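Local coordinates for GTP cyclohydrolase 1 type 2 homolog (Staphylococcus aureus subsp. aureus, PDB 3LNL), which is of unknown function but belongs to the NIF3 family and forms a zinc-binding, toroid-shaped hexamer with PII-like lids and a dinuclear metal centre, at residues Y295-V298 against Q299-A302; D309-H312 against H313-L316; S289-G292 against Y293-Q296. The protein carries 2 engineered substitutions. One frame throughout, in Å; residues are numbered along the deposited sequence.

Interaction 1. Residues Y295-V298 against Q299-A302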
# COMPACT_ATOMS: atom_id res chain seq x y z
N TYR B 295 16.69 3.12 -20.99
CA TYR B 295 16.21 2.04 -21.86
C TYR B 295 15.14 2.57 -22.84
O TYR B 295 15.13 2.24 -24.03
CB TYR B 295 15.75 0.82 -21.04
CG TYR B 295 16.89 0.24 -20.28
CD1 TYR B 295 17.12 0.60 -18.96
CD2 TYR B 295 17.79 -0.65 -20.90
CE1 TYR B 295 18.24 0.08 -18.25
CE2 TYR B 295 18.89 -1.16 -20.21
CZ TYR B 295 19.12 -0.76 -18.89
OH TYR B 295 20.21 -1.24 -18.21
N GLN B 296 14.25 3.43 -22.32
CA GLN B 296 13.21 4.07 -23.13
C GLN B 296 13.81 5.04 -24.16
O GLN B 296 13.43 5.04 -25.32
CB GLN B 296 12.25 4.76 -22.19
CG GLN B 296 10.99 5.31 -22.78
CD GLN B 296 9.98 5.58 -21.67
OE1 GLN B 296 9.29 4.67 -21.25
NE2 GLN B 296 9.93 6.83 -21.15
N ALA B 297 14.85 5.76 -23.75
CA ALA B 297 15.60 6.62 -24.67
C ALA B 297 16.15 5.82 -25.84
O ALA B 297 16.02 6.25 -27.01
CB ALA B 297 16.71 7.36 -23.96
N VAL B 298 16.74 4.66 -25.55
CA VAL B 298 17.22 3.82 -26.65
C VAL B 298 16.06 3.36 -27.54
O VAL B 298 16.16 3.42 -28.75
CB VAL B 298 18.13 2.69 -26.15
CG1 VAL B 298 18.40 1.67 -27.31
CG2 VAL B 298 19.39 3.31 -25.60
N GLN B 299 14.94 2.96 -26.94
CA GLN B 299 13.75 2.59 -27.72
C GLN B 299 13.30 3.80 -28.58
O GLN B 299 12.80 3.63 -29.66
CB GLN B 299 12.54 2.20 -26.85
CG GLN B 299 12.60 0.99 -25.89
CD GLN B 299 11.70 1.17 -24.58
OE1 GLN B 299 10.63 1.84 -24.61
NE2 GLN B 299 12.16 0.61 -23.43
N GLN B 300 13.45 5.02 -28.06
CA GLN B 300 13.03 6.24 -28.77
C GLN B 300 14.06 6.62 -29.89
O GLN B 300 13.84 7.57 -30.62
CB GLN B 300 12.83 7.38 -27.76
CG GLN B 300 11.57 7.26 -26.79
CD GLN B 300 11.68 8.02 -25.41
OE1 GLN B 300 12.79 8.36 -24.91
NE2 GLN B 300 10.53 8.28 -24.81
N GLY B 301 15.18 5.88 -30.03
CA GLY B 301 16.18 6.13 -31.08
C GLY B 301 17.52 6.73 -30.62
O GLY B 301 18.41 7.01 -31.43
N ALA B 302 17.71 6.92 -29.33
CA ALA B 302 18.98 7.46 -28.84
C ALA B 302 20.14 6.51 -29.05
O ALA B 302 20.00 5.33 -28.83
CB ALA B 302 18.87 7.82 -27.37
O HOH W 1 18.22 3.45 -30.55

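Interaction 2. Residues D309-H312 against H313-L316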
# COMPACT_ATOMS: atom_id res chain seq x y z
N ASP B 309 24.52 11.87 -11.99
CA ASP B 309 24.37 11.01 -10.79
C ASP B 309 24.26 9.52 -11.19
O ASP B 309 23.47 8.80 -10.61
CB ASP B 309 23.10 11.37 -9.97
CG ASP B 309 23.27 12.59 -9.05
OD1 ASP B 309 24.38 13.01 -8.76
OD2 ASP B 309 22.22 13.11 -8.57
N ILE B 310 25.04 9.06 -12.17
CA ILE B 310 24.99 7.64 -12.55
C ILE B 310 25.77 6.81 -11.53
O ILE B 310 26.90 7.16 -11.15
CB ILE B 310 25.51 7.40 -13.97
CG1 ILE B 310 24.79 8.35 -14.95
CG2 ILE B 310 25.30 5.92 -14.34
CD1 ILE B 310 25.15 8.21 -16.43
N LYS B 311 25.12 5.77 -11.03
CA LYS B 311 25.72 4.84 -10.08
C LYS B 311 26.20 3.53 -10.73
O LYS B 311 25.75 3.14 -11.82
CB LYS B 311 24.73 4.53 -8.98
CG LYS B 311 24.43 5.82 -8.17
CD LYS B 311 23.56 5.61 -6.97
CE LYS B 311 22.38 4.74 -7.30
NZ LYS B 311 21.51 4.56 -6.08
N HIS B 312 27.15 2.90 -10.04
CA HIS B 312 27.82 1.68 -10.52
C HIS B 312 26.91 0.64 -11.12
O HIS B 312 27.10 0.24 -12.26
CB HIS B 312 28.59 1.05 -9.36
CG HIS B 312 29.27 -0.23 -9.71
ND1 HIS B 312 30.39 -0.28 -10.50
CD2 HIS B 312 28.93 -1.52 -9.43
CE1 HIS B 312 30.75 -1.55 -10.65
NE2 HIS B 312 29.88 -2.32 -10.02
N HIS B 313 25.94 0.15 -10.34
CA HIS B 313 25.14 -0.98 -10.79
C HIS B 313 24.27 -0.60 -11.98
O HIS B 313 24.03 -1.43 -12.85
CB HIS B 313 24.31 -1.58 -9.66
CG HIS B 313 25.12 -2.44 -8.74
ND1 HIS B 313 25.60 -3.68 -9.12
CD2 HIS B 313 25.59 -2.21 -7.49
CE1 HIS B 313 26.32 -4.18 -8.12
NE2 HIS B 313 26.31 -3.31 -7.12
N ASP B 314 23.81 0.65 -12.04
CA ASP B 314 23.06 1.06 -13.22
C ASP B 314 23.93 1.18 -14.48
O ASP B 314 23.47 0.84 -15.59
CB ASP B 314 22.30 2.36 -12.98
CG ASP B 314 21.22 2.18 -11.91
OD1 ASP B 314 20.48 1.15 -11.89
OD2 ASP B 314 21.18 3.08 -11.09
N ALA B 315 25.15 1.67 -14.30
CA ALA B 315 26.13 1.71 -15.38
C ALA B 315 26.49 0.28 -15.84
O ALA B 315 26.64 0.03 -17.03
CB ALA B 315 27.40 2.45 -14.94
N LEU B 316 26.73 -0.61 -14.87
CA LEU B 316 26.99 -2.03 -15.18
C LEU B 316 25.87 -2.66 -16.04
O LEU B 316 26.13 -3.31 -17.04
CB LEU B 316 27.17 -2.84 -13.89
CG LEU B 316 27.89 -4.19 -14.06
CD1 LEU B 316 29.35 -3.93 -14.46
CD2 LEU B 316 27.81 -5.03 -12.77
O HOH W 2 22.39 5.31 -11.47

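Interaction 3. Residues S289-G292 against Y293-Q296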
# COMPACT_ATOMS: atom_id res chain seq x y z
N SER B 289 19.28 13.88 -12.59
CA SER B 289 19.38 12.46 -12.25
C SER B 289 18.30 11.74 -13.05
O SER B 289 17.17 11.58 -12.55
CB SER B 289 19.15 12.21 -10.77
OG SER B 289 19.33 10.80 -10.48
N GLY B 290 18.62 11.33 -14.27
CA GLY B 290 17.60 10.72 -15.17
C GLY B 290 17.68 9.25 -15.39
O GLY B 290 16.98 8.70 -16.24
N ILE B 291 18.52 8.58 -14.60
CA ILE B 291 18.63 7.15 -14.73
C ILE B 291 17.25 6.58 -14.38
O ILE B 291 16.60 7.07 -13.45
CB ILE B 291 19.79 6.52 -13.90
CG1 ILE B 291 21.15 6.89 -14.50
CG2 ILE B 291 19.62 4.99 -13.82
CD1 ILE B 291 21.42 6.25 -15.92
N GLY B 292 16.82 5.59 -15.16
CA GLY B 292 15.45 5.10 -15.15
C GLY B 292 14.86 5.31 -16.54
O GLY B 292 13.98 4.57 -16.92
N TYR B 293 15.37 6.28 -17.29
CA TYR B 293 14.85 6.60 -18.66
C TYR B 293 15.73 6.12 -19.79
O TYR B 293 15.36 6.26 -20.95
CB TYR B 293 14.61 8.13 -18.83
CG TYR B 293 13.46 8.64 -18.03
CD1 TYR B 293 13.63 9.09 -16.74
CD2 TYR B 293 12.18 8.70 -18.58
CE1 TYR B 293 12.53 9.58 -15.98
CE2 TYR B 293 11.10 9.18 -17.85
CZ TYR B 293 11.29 9.62 -16.56
OH TYR B 293 10.25 10.09 -15.85
N GLU B 294 16.88 5.51 -19.46
CA GLU B 294 17.87 5.18 -20.51
C GLU B 294 17.40 4.13 -21.49
O GLU B 294 17.68 4.23 -22.70
CB GLU B 294 19.25 4.83 -19.93
CG GLU B 294 19.39 3.57 -19.05
CD GLU B 294 18.97 3.77 -17.59
OE1 GLU B 294 18.22 4.74 -17.31
OE2 GLU B 294 19.37 2.92 -16.73
N TYR B 295 16.69 3.12 -20.99
CA TYR B 295 16.21 2.04 -21.86
C TYR B 295 15.14 2.57 -22.84
O TYR B 295 15.13 2.24 -24.03
CB TYR B 295 15.75 0.82 -21.04
CG TYR B 295 16.89 0.24 -20.28
CD1 TYR B 295 17.12 0.60 -18.96
CD2 TYR B 295 17.79 -0.65 -20.90
CE1 TYR B 295 18.24 0.08 -18.25
CE2 TYR B 295 18.89 -1.16 -20.21
CZ TYR B 295 19.12 -0.76 -18.89
OH TYR B 295 20.21 -1.24 -18.21
N GLN B 296 14.25 3.43 -22.32
CA GLN B 296 13.21 4.07 -23.13
C GLN B 296 13.81 5.04 -24.16
O GLN B 296 13.43 5.04 -25.32
CB GLN B 296 12.25 4.76 -22.19
CG GLN B 296 10.99 5.31 -22.78
CD GLN B 296 9.98 5.58 -21.67
OE1 GLN B 296 9.29 4.67 -21.25
NE2 GLN B 296 9.93 6.83 -21.15
O HOH W 3 14.08 3.39 -19.33

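Interaction 1. Residues Y295-V298 against Q299-A302
Gln299 N donates to Tyr295 O at 3.0 Å and Gln300 N to Gln296 O at 2.7 Å, the last regular i to i-4 bonds of helix 294-299. Beyond them the chain turns back: Ala302 N reaches Ala297 O at 2.9 Å, and Gly301 N meets Val298 O at 2.9 Å from well above the carbonyl plane. A water donates to both Val298 O (2.7 Å) and Ala302 O, joining the last turn to the departing chain. Under the reversal the methyl groups Ala297 CB and Ala302 CB meet at 4.1 Å, and strand 279-285 packs on both through Ala284. On the flank, Gln300 NE2 lies 3.6 Å from Gln296 CG, and the two terminal amide planes are turned 55° apart. Gln296 runs out with CG anti to the backbone N (chi1 -171°), which carries its amide toward that of Gln300; their NE2 groups converge, and both donate to Asn129 OD1, which fixes the two amides together. Gln299 lays its amide back over Tyr295 O and the CA of Gln296. The reversal turns on Gly301, whose positive phi of 109° takes the chain out of the helix and brings Ala302 back under Ala297. The 6-to-1 and 5-to-2 bonds, the positive-phi glycine and the apolar pair spanning Ala297 and Ala302 together make a Schellman motif, here ending the helix before strand 304-307.

Interaction 2. Residues D309-H312 against H313-L316
The imidazoles of His312 and His313 form a T-shaped pair: the His312 ring turns its edge to one face of the His313 ring, with CD2 of His312 3.8 Å above that plane and over its centre, the planes at 80° and the centroids 4.9 Å apart. CG of His312 stands anti to its backbone N (chi1 178°), which swings that ring out from the helix start to its neighbour. Both rings also meet a second subunit: His312 stacks on His330 there and its NE2 is hydrogen-bonded to Asp48 OD2 of that subunit, while His313 meets its His69. A zinc ion lies about 4 Å from the His313 side chain. Behind the rings the first helical turn is tied by two straight backbone bonds, Ala315 N to Lys311 O at 2.9 Å and Leu316 N to His312 O at 2.8 Å. Lys311 is at the N-cap position, and a water accepts from its N at 2.8 Å and donates to Asp314 OD2 at 2.6 Å. His312 N is bonded to Asp309 OD1 of the second subunit, and the reciprocal bond is made too. Ile310 CG2 touches Ala315 CB at 4.1 Å, bridging the residue before the N-cap to the fourth of the helix. The whole is a helix N terminus with a hydrophobic staple, at a subunit interface beside the zinc-binding histidines His69 and His330 of the second subunit.

Interaction 3. Residues S289-G292 against Y293-Q296
Gly292 and Glu294 are joined by a hydrogen bond from backbone to side chain: Gly292 N donates to Glu294 OE1 at 2.7 Å with an N-H...O angle of 158°, on the syn lone pair of the carboxylate. Glu294 CG occupies the position between backbone N and carbonyl carbon (chi1 64°), and a bend at chi2 then folds the acid back over the preceding turn. The second direct hydrogen bond is wholly backbone. Tyr293 N donates to Gly290 O at 3.1 Å, in the carbonyl plane, and closes the turn. One water extends this polar network into the helix: it donates to Gly292 O at 2.7 Å and accepts from Gln296 N at 3.0 Å, tying the turn to the first turn of the helix. Van der Waals contacts are made mainly by Ile291, whose CG2 and CD1 both lie against one side of the carboxylate of Glu294. Its CG2 lies 3.6 Å from OE2 of Glu294, and its CD1 comes within 3.8 Å of OE1 of the same residue, so the carboxylate takes one N-H on OE1 and rests on aliphatic carbon. On another flank the Tyr293 ring sets its edge to Gly290 O, which lies near the ring plane and 3.4 Å from CD1. Further out, Phe305 of strand 304-307 packs on both Tyr293 and Glu294, Gly290 N is bonded to Thr307 OG1, and Ser289 N binds a buffer molecule probably taken up from the crystallisation liquor. Gly290 is about 9 Å from a zinc ion, which places the loop near the metal centre. With Ile291 and Gly292 as its central residues, and phi of Gly292 at 119°, the arrangement is a type II beta turn leading from strand 279-285 into helix 294-299.

In the fold
Along the chain, interaction 3 comes first: its turn follows strand 279-285 and opens helix 294-299. Interaction 1 ends that same helix, sharing Tyr295 and Gln296 with interaction 3, and passes the chain to strand 304-307, which runs parallel to strand 279-285; the two contacts thus bracket the helix of a beta-alpha-beta crossover. Interaction 2 then starts helix 312-321, which leads to strand 325-327, parallel to 304-307. Each closes a short local loop, and none encloses another. Interactions 2 and 3 pack together through Ile291 against Ile310 and Asp314, and through Ser289 against Asp309, whereas interactions 1 and 2 do not touch.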